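Local coordinates for protein neural-cadherin (Drosophila melanogaster, PDB 3UBF) that mediates calcium-dependent, mainly homophilic adhesion between cells, the part given here being three consecutive cadherin domains of its ectodomain, at residues P212-P217 and V290-D295; D243-Y248 and G263-I268. All coordinates share one frame; numbering follows the deposited sequence.

Interaction 1: P212-P217 and V290-D295; sequences PQFYMP and VTATED
Pro212 and Ala292 mark the closest approach of the two backbones, with 6.8 Å between Pro212 CA and Ala292 CA. No hydrogen bond joins the segments. Strand 213-214 pairs with strand 232-239 through the backbone of Gln213 and Lys239. Strand 285-294 belongs to the other sheet, where Ala292 pairs with Thr301. The contact is therefore packing between two facing sheets. Phe214 and Pro212 carry it in nearly equal parts. Phe214 CG is anti to the carbonyl carbon (chi1 -78°), which starts the side chain toward strand 285-294; the far end of the ring, at CZ, makes the closest contacts. Phe214 CZ lies 3.5 Å from Ala292 CB, which approaches the ring obliquely. The same Phe214 CZ is 3.7 Å from Val290 O. On one flank Phe214 CE2 is 4.2 Å from Val290 CG1. Pro212 extends the apolar patch, with its CB 4.3 Å from Ala292 CB. Pro212 CG also meets the aliphatic part of Glu294, 3.8 Å from Glu294 CG. The extended Glu294 chain carries its carboxylate onward, and OE2 hydrogen-bonds Ser240 OG. An alanine at Phe214 would probably open a gap between the sheets and leave Ala292 CB and Val290 CG1 without their aromatic partner. The chemistry across the interface is almost wholly apolar. Cohesion here thus rests on burial and shape, while each backbone bonds within its own sheet.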
loop_
_atom_site.group_PDB
_atom_site.type_symbol
_atom_site.label_atom_id
_atom_site.label_comp_id
_atom_site.label_asym_id
_atom_site.label_seq_id
_atom_site.Cartn_x
_atom_site.Cartn_y
_atom_site.Cartn_z
ATOM N N PRO A 212 13.205 -20.072 6.284
ATOM C CA PRO A 212 11.972 -19.699 5.609
ATOM C C PRO A 212 11.267 -18.609 6.380
ATOM O O PRO A 212 11.418 -18.528 7.610
ATOM C CB PRO A 212 11.120 -20.975 5.689
ATOM C CG PRO A 212 12.051 -22.061 5.980
ATOM C CD PRO A 212 13.143 -21.454 6.786
ATOM N N GLN A 213 10.526 -17.771 5.658
ATOM C CA GLN A 213 9.698 -16.750 6.268
ATOM C C GLN A 213 8.253 -16.992 5.873
ATOM O O GLN A 213 7.925 -17.167 4.687
ATOM C CB GLN A 213 10.134 -15.359 5.832
ATOM C CG GLN A 213 9.370 -14.221 6.491
ATOM C CD GLN A 213 9.830 -12.868 5.990
ATOM O OE1 GLN A 213 10.427 -12.761 4.918
ATOM N NE2 GLN A 213 9.561 -11.828 6.759
ATOM N N PHE A 214 7.393 -17.002 6.883
ATOM C CA PHE A 214 5.975 -17.164 6.668
ATOM C C PHE A 214 5.412 -15.895 6.060
ATOM O O PHE A 214 5.929 -14.805 6.305
ATOM C CB PHE A 214 5.278 -17.515 7.980
ATOM C CG PHE A 214 5.442 -18.952 8.385
ATOM C CD1 PHE A 214 6.346 -19.306 9.380
ATOM C CD2 PHE A 214 4.691 -19.954 7.772
ATOM C CE1 PHE A 214 6.506 -20.651 9.768
ATOM C CE2 PHE A 214 4.847 -21.312 8.147
ATOM C CZ PHE A 214 5.751 -21.658 9.149
ATOM N N TYR A 215 4.363 -16.040 5.253
ATOM C CA TYR A 215 3.717 -14.894 4.594
ATOM C C TYR A 215 2.890 -14.033 5.543
ATOM O O TYR A 215 2.503 -12.922 5.199
ATOM C CB TYR A 215 2.928 -15.338 3.356
ATOM C CG TYR A 215 3.809 -15.360 2.133
ATOM C CD1 TYR A 215 4.457 -16.531 1.735
ATOM C CD2 TYR A 215 4.041 -14.194 1.397
ATOM C CE1 TYR A 215 5.287 -16.548 0.634
ATOM C CE2 TYR A 215 4.867 -14.200 0.295
ATOM C CZ TYR A 215 5.494 -15.382 -0.082
ATOM O OH TYR A 215 6.332 -15.398 -1.185
ATOM N N MET A 216 2.637 -14.546 6.744
ATOM C CA MET A 216 2.077 -13.741 7.836
ATOM C C MET A 216 2.889 -13.993 9.119
ATOM O O MET A 216 3.320 -15.131 9.362
ATOM C CB MET A 216 0.619 -14.114 8.098
ATOM C CG MET A 216 -0.212 -14.333 6.862
ATOM S SD MET A 216 -1.493 -13.134 6.698
ATOM C CE MET A 216 -2.292 -13.285 8.299
ATOM N N PRO A 217 3.081 -12.950 9.957
ATOM C CA PRO A 217 3.821 -13.138 11.196
ATOM C C PRO A 217 3.048 -13.971 12.225
ATOM O O PRO A 217 3.655 -14.544 13.136
ATOM C CB PRO A 217 4.028 -11.713 11.689
ATOM C CG PRO A 217 2.853 -10.984 11.167
ATOM C CD PRO A 217 2.602 -11.564 9.818
ATOM N N VAL A 290 2.604 -23.952 13.673
ATOM C CA VAL A 290 3.004 -24.499 12.388
ATOM C C VAL A 290 4.504 -24.305 12.187
ATOM O O VAL A 290 5.050 -23.215 12.418
ATOM C CB VAL A 290 2.209 -23.883 11.212
ATOM C CG1 VAL A 290 2.690 -24.481 9.869
ATOM C CG2 VAL A 290 0.708 -24.122 11.404
ATOM N N THR A 291 5.167 -25.372 11.769
ATOM C CA THR A 291 6.579 -25.298 11.435
ATOM C C THR A 291 6.770 -25.491 9.937
ATOM O O THR A 291 6.159 -26.378 9.345
ATOM C CB THR A 291 7.381 -26.319 12.238
ATOM O OG1 THR A 291 7.131 -26.095 13.628
ATOM C CG2 THR A 291 8.893 -26.186 11.972
ATOM N N ALA A 292 7.583 -24.618 9.336
ATOM C CA ALA A 292 8.050 -24.779 7.956
ATOM C C ALA A 292 9.483 -25.305 7.957
ATOM O O ALA A 292 10.378 -24.677 8.510
ATOM C CB ALA A 292 7.975 -23.466 7.191
ATOM N N THR A 293 9.694 -26.447 7.320
ATOM C CA THR A 293 11.000 -27.082 7.305
ATOM C C THR A 293 11.498 -27.248 5.882
ATOM O O THR A 293 10.794 -27.771 5.027
ATOM C CB THR A 293 10.938 -28.444 8.006
ATOM O OG1 THR A 293 10.370 -28.263 9.308
ATOM C CG2 THR A 293 12.317 -29.068 8.140
ATOM N N GLU A 294 12.715 -26.770 5.639
ATOM C CA GLU A 294 13.421 -27.029 4.391
ATOM C C GLU A 294 14.151 -28.349 4.521
ATOM O O GLU A 294 14.803 -28.600 5.532
ATOM C CB GLU A 294 14.430 -25.919 4.100
ATOM C CG GLU A 294 13.808 -24.597 3.683
ATOM C CD GLU A 294 14.831 -23.579 3.194
ATOM O OE1 GLU A 294 16.029 -23.700 3.538
ATOM O OE2 GLU A 294 14.425 -22.643 2.468
ATOM N N ASP A 295 14.026 -29.205 3.513
ATOM C CA ASP A 295 14.893 -30.388 3.418
ATOM C C ASP A 295 16.112 -29.967 2.611
ATOM O O ASP A 295 16.887 -30.807 2.140
ATOM C CB ASP A 295 14.182 -31.570 2.754
ATOM C CG ASP A 295 14.154 -32.812 3.641
ATOM O OD1 ASP A 295 13.371 -32.814 4.624
ATOM O OD2 ASP A 295 14.891 -33.786 3.349
#

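Interaction 2: D243-Y248 and G263-I268; sequences DREIRY and GPTSGI. With ZN (zinc ion), chain E; ZN (zinc ion), chain M.
Gly267 CA packs directly on the ring of Tyr248, a CH-pi contact in which a glycine backbone takes the place of a side chain. Gly267 CA is 3.9 Å from the centroid of the Tyr248 ring and 30° off the ring normal. Ile246 CG2 lies over the opposite face, toward the rim, and so the ring is sandwiched. Gly267 suits this place twice over. Its positive phi of 75° favours glycine, and a CB would crowd Tyr248 CE1. At the ring edge, in the plane, Thr265 O stands 3.7 Å from Tyr248 CE1. The phenol reaches past the turn, where Tyr248 OH bonds the backbone N of Ala238.

Pro264 O is the polar tie between the segments. Pro264 O accepts from Tyr248 N at 2.9 Å in a nearly straight bond (167° at the hydrogen). Arg247 CA adds a CA-H...O contact, 3.3 Å from Pro264 O. The Arg247 chain bends at chi3, and Pro264 CB lies over one face of the guanidinium, 3.6 Å from Arg247 NH2.

Glu245 meets the turn only through Thr265, whose methyl CG2 lies near OE2. Glu245 OE2 also binds a zinc ion, at a long 2.6 Å. A second zinc ion is held by Asp243 OD2 and a water; that water also donates to Asp243 OD1.

The turn is braced internally by Gly267 N to Gly263 O and by an ST turn in which Ser266 OG accepts from Ile268 N. It links the antiparallel strands 260-262 and 268-271 of one sheet, yet bonds to strand 246-253, an outermost strand of the other. The contact thus joins the two sheets at one edge of the Greek-key beta-sandwich of a cadherin domain.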
loop_
_atom_site.group_PDB
_atom_site.type_symbol
_atom_site.label_atom_id
_atom_site.label_comp_id
_atom_site.label_asym_id
_atom_site.label_seq_id
_atom_site.Cartn_x
_atom_site.Cartn_y
_atom_site.Cartn_z
ATOM N N ASP A 243 14.663 -21.141 -2.488
ATOM C CA ASP A 243 13.685 -21.656 -3.447
ATOM C C ASP A 243 13.583 -23.184 -3.395
ATOM O O ASP A 243 13.393 -23.859 -4.414
ATOM C CB ASP A 243 13.998 -21.145 -4.854
ATOM C CG ASP A 243 12.760 -20.956 -5.681
ATOM O OD1 ASP A 243 11.659 -20.838 -5.081
ATOM O OD2 ASP A 243 12.887 -20.926 -6.932
ATOM N N ARG A 244 13.683 -23.701 -2.172
ATOM C CA ARG A 244 13.702 -25.128 -1.903
ATOM C C ARG A 244 12.364 -25.616 -1.352
ATOM O O ARG A 244 11.521 -24.824 -0.939
ATOM C CB ARG A 244 14.825 -25.444 -0.915
ATOM N N GLU A 245 12.181 -26.930 -1.345
ATOM C CA GLU A 245 10.926 -27.526 -0.913
ATOM C C GLU A 245 10.647 -27.250 0.572
ATOM O O GLU A 245 11.529 -27.390 1.423
ATOM C CB GLU A 245 10.924 -29.032 -1.228
ATOM C CG GLU A 245 9.535 -29.688 -1.275
ATOM C CD GLU A 245 8.557 -29.006 -2.244
ATOM O OE1 GLU A 245 8.842 -28.956 -3.467
ATOM O OE2 GLU A 245 7.492 -28.539 -1.776
ATOM N N ILE A 246 9.419 -26.832 0.865
ATOM C CA ILE A 246 8.987 -26.599 2.242
ATOM C C ILE A 246 8.069 -27.718 2.746
ATOM O O ILE A 246 7.059 -28.031 2.111
ATOM C CB ILE A 246 8.254 -25.254 2.375
ATOM C CG1 ILE A 246 9.170 -24.087 1.981
ATOM C CG2 ILE A 246 7.684 -25.074 3.805
ATOM C CD1 ILE A 246 10.025 -23.564 3.109
ATOM N N ARG A 247 8.436 -28.318 3.876
ATOM C CA ARG A 247 7.574 -29.266 4.580
ATOM C C ARG A 247 6.946 -28.606 5.817
ATOM O O ARG A 247 7.658 -28.089 6.682
ATOM C CB ARG A 247 8.346 -30.523 4.978
ATOM C CG ARG A 247 7.505 -31.520 5.786
ATOM C CD ARG A 247 8.164 -32.891 5.872
ATOM N NE ARG A 247 7.190 -33.968 5.675
ATOM C CZ ARG A 247 6.851 -34.467 4.483
ATOM N NH1 ARG A 247 7.401 -33.987 3.368
ATOM N NH2 ARG A 247 5.959 -35.450 4.402
ATOM N N TYR A 248 5.618 -28.622 5.889
ATOM C CA TYR A 248 4.896 -28.007 7.002
ATOM C C TYR A 248 4.490 -29.048 8.023
ATOM O O TYR A 248 4.007 -30.123 7.654
ATOM C CB TYR A 248 3.637 -27.276 6.515
ATOM C CG TYR A 248 3.897 -26.220 5.486
ATOM C CD1 TYR A 248 3.747 -26.496 4.135
ATOM C CD2 TYR A 248 4.306 -24.942 5.862
ATOM C CE1 TYR A 248 3.993 -25.524 3.178
ATOM C CE2 TYR A 248 4.561 -23.960 4.922
ATOM C CZ TYR A 248 4.403 -24.260 3.578
ATOM O OH TYR A 248 4.654 -23.298 2.631
ATOM N N GLY A 263 -1.353 -29.986 5.538
ATOM C CA GLY A 263 -0.772 -30.686 4.405
ATOM C C GLY A 263 0.729 -30.487 4.395
ATOM O O GLY A 263 1.193 -29.348 4.349
ATOM N N PRO A 264 1.499 -31.592 4.451
ATOM C CA PRO A 264 2.964 -31.546 4.413
ATOM C C PRO A 264 3.528 -30.629 3.310
ATOM O O PRO A 264 4.476 -29.880 3.558
ATOM C CB PRO A 264 3.350 -33.002 4.137
ATOM C CG PRO A 264 2.242 -33.797 4.658
ATOM C CD PRO A 264 0.996 -32.977 4.484
ATOM N N THR A 265 2.936 -30.686 2.117
ATOM C CA THR A 265 3.377 -29.880 0.975
ATOM C C THR A 265 2.483 -28.670 0.759
ATOM O O THR A 265 2.950 -27.612 0.331
ATOM C CB THR A 265 3.365 -30.694 -0.335
ATOM O OG1 THR A 265 3.767 -32.038 -0.068
ATOM C CG2 THR A 265 4.321 -30.086 -1.361
ATOM N N SER A 266 1.197 -28.833 1.045
ATOM C CA SER A 266 0.211 -27.852 0.627
ATOM C C SER A 266 0.141 -26.660 1.585
ATOM O O SER A 266 -0.182 -25.542 1.169
ATOM C CB SER A 266 -1.158 -28.516 0.482
ATOM O OG SER A 266 -1.623 -28.994 1.733
ATOM N N GLY A 267 0.449 -26.914 2.857
ATOM C CA GLY A 267 0.336 -25.917 3.908
ATOM C C GLY A 267 -1.106 -25.677 4.311
ATOM O O GLY A 267 -1.407 -24.718 5.039
ATOM N N ILE A 268 -2.001 -26.543 3.831
ATOM C CA ILE A 268 -3.419 -26.378 4.087
ATOM C C ILE A 268 -3.780 -27.083 5.375
ATOM O O ILE A 268 -3.559 -28.291 5.514
ATOM C CB ILE A 268 -4.295 -26.924 2.943
ATOM C CG1 ILE A 268 -3.979 -26.220 1.619
ATOM C CG2 ILE A 268 -5.780 -26.787 3.301
ATOM C CD1 ILE A 268 -4.778 -26.767 0.424
HETATM ZN ZN ZN E . 11.104 -20.561 -8.769
HETATM ZN ZN ZN M . 6.111 -26.375 -1.686
HETATM O O HOH W 1 9.951 -20.480 -6.992
#

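Both interactions belong to the last of the three cadherin domains, and their centres are 9 Å apart. Strands 285-294 and 246-253 are neighbours in one sheet. Arg247 N and Thr293 O, 2.7 Å apart, probably hydrogen-bond there. Ile246 is a second bridge: its CG2 is 3.8 Å from Ala292 CB, and its CD1 is 3.8 Å from Pro212 CB. The side chain beside the Tyr248 ring thus also extends the apolar core of interaction 1. Interaction 1 joins the sheets through the interior, interaction 2 at an edge. Both zinc ions of interaction 2 bind segment 243-248, through Asp243 and Glu245; the side chain of Ala292 in interaction 1 is about 10 Å from a zinc ion.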